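Local structure of uncharacterized ACR, COG1565 superfamily (Burkholderia thailandensis, 4F3N) at residues 132-145 and 203-216. The protein is of unknown function but has a methyltransferase fold and is probably an S-adenosylmethionine-dependent enzyme, perhaps a protein-arginine methyltransferase. Sequence-based numbering, arbitrary orientation.
With EDO (1,2-ethanediol), chain D.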
loop_
_atom_site.group_PDB
_atom_site.type_symbol
_atom_site.label_atom_id
_atom_site.label_comp_id
_atom_site.label_asym_id
_atom_site.label_seq_id
_atom_site.Cartn_x
_atom_site.Cartn_y
_atom_site.Cartn_z
ATOM N N ALA A 132 -1.546 -19.221 8.713
ATOM C CA ALA A 132 -2.588 -19.178 7.689
ATOM C C ALA A 132 -2.388 -20.283 6.656
ATOM O O ALA A 132 -3.371 -20.902 6.225
ATOM C CB ALA A 132 -2.629 -17.801 7.022
ATOM N N LEU A 133 -1.125 -20.536 6.271
ATOM C CA LEU A 133 -0.802 -21.650 5.352
ATOM C C LEU A 133 -1.270 -22.969 5.982
ATOM O O LEU A 133 -1.915 -23.771 5.339
ATOM C CB LEU A 133 0.688 -21.692 5.066
ATOM C CG LEU A 133 1.217 -20.574 4.176
ATOM C CD1 LEU A 133 2.742 -20.509 4.268
ATOM C CD2 LEU A 133 0.762 -20.654 2.715
ATOM N N ASP A 134 -0.918 -23.197 7.242
ATOM C CA ASP A 134 -1.309 -24.450 7.915
ATOM C C ASP A 134 -2.816 -24.599 7.977
ATOM O O ASP A 134 -3.370 -25.694 7.761
ATOM C CB ASP A 134 -0.832 -24.454 9.373
ATOM C CG ASP A 134 0.687 -24.632 9.522
ATOM O OD1 ASP A 134 1.349 -25.160 8.609
ATOM O OD2 ASP A 134 1.197 -24.273 10.606
ATOM N N ALA A 135 -3.472 -23.533 8.413
ATOM C CA ALA A 135 -4.924 -23.551 8.626
ATOM C C ALA A 135 -5.708 -23.786 7.327
ATOM O O ALA A 135 -6.757 -24.460 7.352
ATOM C CB ALA A 135 -5.355 -22.267 9.302
ATOM N N SER A 136 -5.217 -23.236 6.203
ATOM C CA SER A 136 -5.835 -23.406 4.902
ATOM C C SER A 136 -5.309 -24.589 4.095
ATOM O O SER A 136 -5.838 -24.875 3.026
ATOM C CB SER A 136 -5.718 -22.139 4.052
ATOM O OG SER A 136 -4.376 -21.825 3.780
ATOM N N GLY A 137 -4.285 -25.258 4.602
ATOM C CA GLY A 137 -3.636 -26.378 3.892
ATOM C C GLY A 137 -3.032 -25.967 2.574
ATOM O O GLY A 137 -3.090 -26.713 1.602
ATOM N N THR A 138 -2.399 -24.801 2.545
ATOM C CA THR A 138 -1.781 -24.299 1.327
ATOM C C THR A 138 -0.280 -24.114 1.522
ATOM O O THR A 138 0.241 -24.220 2.665
ATOM C CB THR A 138 -2.450 -22.991 0.895
ATOM O OG1 THR A 138 -2.326 -22.033 1.942
ATOM C CG2 THR A 138 -3.946 -23.219 0.559
ATOM N N ARG A 139 0.422 -23.853 0.416
ATOM C CA ARG A 139 1.885 -23.921 0.414
ATOM C C ARG A 139 2.522 -22.916 -0.535
ATOM O O ARG A 139 3.576 -23.186 -1.080
ATOM C CB ARG A 139 2.324 -25.364 0.020
ATOM N N ARG A 140 1.852 -21.783 -0.788
ATOM C CA ARG A 140 2.341 -20.777 -1.711
ATOM C C ARG A 140 2.124 -19.399 -1.095
ATOM O O ARG A 140 1.169 -19.199 -0.355
ATOM C CB ARG A 140 1.591 -20.841 -3.047
ATOM C CG ARG A 140 1.847 -22.110 -3.859
ATOM C CD ARG A 140 0.994 -22.114 -5.134
ATOM N NE ARG A 140 1.326 -23.265 -5.965
ATOM C CZ ARG A 140 1.922 -23.246 -7.163
ATOM N NH1 ARG A 140 2.252 -22.127 -7.790
ATOM N NH2 ARG A 140 2.159 -24.400 -7.760
ATOM N N VAL A 141 3.039 -18.482 -1.389
ATOM C CA VAL A 141 2.868 -17.078 -1.080
ATOM C C VAL A 141 2.907 -16.273 -2.386
ATOM O O VAL A 141 3.676 -16.601 -3.331
ATOM C CB VAL A 141 3.958 -16.586 -0.133
ATOM C CG1 VAL A 141 3.932 -15.042 -0.008
ATOM C CG2 VAL A 141 3.824 -17.266 1.239
ATOM N N MET A 142 2.091 -15.232 -2.452
ATOM C CA MET A 142 2.090 -14.303 -3.570
ATOM C C MET A 142 2.159 -12.886 -3.020
ATOM O O MET A 142 1.315 -12.475 -2.227
ATOM C CB MET A 142 0.823 -14.445 -4.458
ATOM C CG MET A 142 0.781 -13.356 -5.511
ATOM S SD MET A 142 -0.807 -13.358 -6.363
ATOM C CE MET A 142 -0.303 -14.578 -7.394
ATOM N N GLU A 143 3.170 -12.136 -3.430
ATOM C CA GLU A 143 3.303 -10.759 -2.988
ATOM C C GLU A 143 3.023 -9.827 -4.177
ATOM O O GLU A 143 3.552 -9.988 -5.284
ATOM C CB GLU A 143 4.695 -10.508 -2.367
ATOM C CG GLU A 143 4.781 -9.088 -1.864
ATOM C CD GLU A 143 6.075 -8.689 -1.214
ATOM O OE1 GLU A 143 7.018 -9.480 -1.204
ATOM O OE2 GLU A 143 6.098 -7.531 -0.719
ATOM N N PHE A 144 2.174 -8.835 -3.963
ATOM C CA PHE A 144 1.893 -7.868 -5.033
ATOM C C PHE A 144 2.827 -6.708 -4.836
ATOM O O PHE A 144 2.959 -6.222 -3.724
ATOM C CB PHE A 144 0.409 -7.396 -4.986
ATOM C CG PHE A 144 0.044 -6.435 -6.112
ATOM C CD1 PHE A 144 -0.392 -6.908 -7.335
ATOM C CD2 PHE A 144 0.229 -5.060 -5.958
ATOM C CE1 PHE A 144 -0.693 -6.018 -8.377
ATOM C CE2 PHE A 144 -0.070 -4.154 -6.983
ATOM C CZ PHE A 144 -0.514 -4.636 -8.209
ATOM N N GLY A 145 3.442 -6.261 -5.954
ATOM C CA GLY A 145 4.375 -5.129 -5.980
ATOM C C GLY A 145 5.780 -5.592 -5.630
ATOM O O GLY A 145 6.545 -5.961 -6.503
ATOM N N LEU A 203 -2.367 -10.613 -11.896
ATOM C CA LEU A 203 -2.934 -11.581 -10.965
ATOM C C LEU A 203 -3.475 -12.785 -11.763
ATOM O O LEU A 203 -4.112 -12.611 -12.809
ATOM C CB LEU A 203 -4.056 -10.956 -10.139
ATOM C CG LEU A 203 -3.707 -9.835 -9.166
ATOM C CD1 LEU A 203 -4.970 -9.168 -8.625
ATOM C CD2 LEU A 203 -2.830 -10.355 -8.036
ATOM N N PRO A 204 -3.252 -14.015 -11.275
ATOM C CA PRO A 204 -3.885 -15.205 -11.884
ATOM C C PRO A 204 -5.406 -15.244 -11.587
ATOM O O PRO A 204 -5.869 -14.495 -10.725
ATOM C CB PRO A 204 -3.173 -16.353 -11.186
ATOM C CG PRO A 204 -2.950 -15.819 -9.821
ATOM C CD PRO A 204 -2.560 -14.370 -10.020
ATOM N N GLU A 205 -6.144 -16.096 -12.302
ATOM C CA GLU A 205 -7.605 -16.233 -12.095
ATOM C C GLU A 205 -7.925 -16.835 -10.741
ATOM O O GLU A 205 -8.939 -16.501 -10.109
ATOM C CB GLU A 205 -8.212 -17.086 -13.220
ATOM N N ARG A 206 -7.055 -17.729 -10.289
ATOM C CA ARG A 206 -7.265 -18.442 -9.037
ATOM C C ARG A 206 -5.954 -18.608 -8.314
ATOM O O ARG A 206 -4.880 -18.743 -8.931
ATOM C CB ARG A 206 -7.913 -19.814 -9.275
ATOM N N PHE A 207 -6.031 -18.589 -6.994
ATOM C CA PHE A 207 -4.841 -18.721 -6.146
ATOM C C PHE A 207 -5.195 -19.457 -4.840
ATOM O O PHE A 207 -6.270 -19.220 -4.244
ATOM C CB PHE A 207 -4.236 -17.338 -5.835
ATOM C CG PHE A 207 -2.957 -17.421 -5.023
ATOM C CD1 PHE A 207 -1.816 -17.972 -5.584
ATOM C CD2 PHE A 207 -2.909 -17.013 -3.699
ATOM C CE1 PHE A 207 -0.650 -18.081 -4.872
ATOM C CE2 PHE A 207 -1.751 -17.124 -2.952
ATOM C CZ PHE A 207 -0.606 -17.660 -3.543
ATOM N N GLU A 208 -4.314 -20.371 -4.453
ATOM C CA GLU A 208 -4.391 -21.073 -3.180
ATOM C C GLU A 208 -3.103 -20.825 -2.418
ATOM O O GLU A 208 -2.030 -21.305 -2.797
ATOM C CB GLU A 208 -4.615 -22.562 -3.385
ATOM C CG GLU A 208 -5.956 -22.880 -4.019
ATOM C CD GLU A 208 -6.258 -24.365 -4.045
ATOM O OE1 GLU A 208 -5.473 -25.154 -3.461
ATOM O OE2 GLU A 208 -7.282 -24.724 -4.659
ATOM N N GLY A 209 -3.191 -20.067 -1.333
ATOM C CA GLY A 209 -2.012 -19.712 -0.556
ATOM C C GLY A 209 -2.253 -18.421 0.174
ATOM O O GLY A 209 -3.410 -18.045 0.452
ATOM N N VAL A 210 -1.170 -17.724 0.480
ATOM C CA VAL A 210 -1.218 -16.463 1.261
ATOM C C VAL A 210 -0.715 -15.298 0.389
ATOM O O VAL A 210 0.389 -15.341 -0.175
ATOM C CB VAL A 210 -0.421 -16.508 2.564
ATOM C CG1 VAL A 210 -0.330 -15.100 3.162
ATOM C CG2 VAL A 210 -1.033 -17.487 3.550
ATOM N N VAL A 211 -1.581 -14.300 0.256
ATOM C CA VAL A 211 -1.260 -13.097 -0.515
ATOM C C VAL A 211 -0.809 -12.030 0.497
ATOM O O VAL A 211 -1.363 -11.897 1.600
ATOM C CB VAL A 211 -2.489 -12.589 -1.291
ATOM C CG1 VAL A 211 -2.162 -11.306 -2.063
ATOM C CG2 VAL A 211 -3.083 -13.723 -2.137
ATOM N N VAL A 212 0.228 -11.307 0.111
ATOM C CA VAL A 212 0.818 -10.209 0.934
ATOM C C VAL A 212 0.849 -8.902 0.112
ATOM O O VAL A 212 1.327 -8.872 -1.034
ATOM C CB VAL A 212 2.221 -10.538 1.439
ATOM C CG1 VAL A 212 2.783 -9.326 2.229
ATOM C CG2 VAL A 212 2.224 -11.774 2.335
ATOM N N GLY A 213 0.256 -7.824 0.640
ATOM C CA GLY A 213 0.296 -6.516 -0.015
ATOM C C GLY A 213 0.776 -5.505 1.010
ATOM O O GLY A 213 -0.014 -5.017 1.806
ATOM N N ASN A 214 2.078 -5.215 1.001
ATOM C CA ASN A 214 2.694 -4.337 1.955
ATOM C C ASN A 214 2.927 -2.947 1.377
ATOM O O ASN A 214 3.722 -2.813 0.458
ATOM C CB ASN A 214 4.028 -4.966 2.281
ATOM C CG ASN A 214 4.787 -4.210 3.289
ATOM O OD1 ASN A 214 4.234 -3.699 4.272
ATOM N ND2 ASN A 214 6.146 -4.192 3.087
ATOM N N GLU A 215 2.237 -1.937 1.899
ATOM C CA GLU A 215 2.285 -0.602 1.329
ATOM C C GLU A 215 2.043 -0.551 -0.181
ATOM O O GLU A 215 2.748 0.181 -0.908
ATOM C CB GLU A 215 3.624 0.046 1.722
ATOM C CG GLU A 215 3.588 0.482 3.162
ATOM C CD GLU A 215 4.811 1.290 3.553
ATOM O OE1 GLU A 215 4.919 2.396 3.068
ATOM O OE2 GLU A 215 5.656 0.742 4.260
ATOM N N VAL A 216 1.057 -1.310 -0.658
ATOM C CA VAL A 216 0.666 -1.229 -2.047
ATOM C C VAL A 216 -0.662 -0.518 -2.248
ATOM O O VAL A 216 -0.821 0.167 -3.277
ATOM C CB VAL A 216 0.672 -2.609 -2.764
ATOM C CG1 VAL A 216 2.087 -3.199 -2.737
ATOM C CG2 VAL A 216 -0.274 -3.590 -2.143
HETATM C C1 EDO D . 9.049 -2.931 7.292
HETATM O O1 EDO D . 8.270 -1.827 7.671
HETATM C C2 EDO D . 8.228 -3.753 6.324
HETATM O O2 EDO D . 8.089 -3.099 5.053
HETATM O O HOH W 1 -0.977 -23.766 -2.088
HETATM O O HOH W 2 7.184 -5.271 0.240
HETATM O O HOH W 3 3.784 -5.994 -1.039
#
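Strands 140-144 and 210-214 pair in parallel in the central sheet of a Rossmann-like methyltransferase fold, at the edge of the cofactor site. Four backbone hydrogen bonds join them: Val-210 N to Arg-140 O, Met-142 N to Val-210 O, Val-212 N to Met-142 O and Phe-144 N to Val-212 O. The strand directions differ by 23°. On one face, Met-142 is the main side chain. Met-142 CB lies over a face of the Phe-207 ring, 3.6 Å from Phe-207 CZ. Met-142 SD stands above the same face, 4.8 Å from the Phe-207 ring centroid, a Met-aromatic contact. The Met-142 side chain bends at chi3 (-83°), and Met-142 CE presses on Pro-204 CD at a tight 3.5 Å. Phe-144 presents a ring edge to Val-216 CB. On the other face, Val-210 CG2 packs on Leu-133 CD2 (3.7 Å) and Ala-132 CB. A Schellman motif with Gly-137 as C-prime residue ends their helix, 118-136. Thr-138 then packs against Gly-209, its OG1 3.4 Å from Gly-209 CA, while that hydroxyl donates to Ser-136 OG. With chi1 near trans (-178°), extended Glu-143 carries its carboxylate past Val-212 toward Asn-214. Two waters link Glu-143 OE2 to Asn-214, one through N and one through ND2; Glu-143 OE1 is hydrogen-bonded to the Tyr-169 hydroxyl. Asn-214 is seen to bind S-adenosylhomocysteine in a structure of this protein; here, without that ligand, Asn-214 ND2 donates to ethanediol O2 (3.0 Å). Strand 168-172 flanks 140-144, and strand 293-298 flanks 210-214. Helix 150-161 covers Glu-143 and Val-212 through Leu-151.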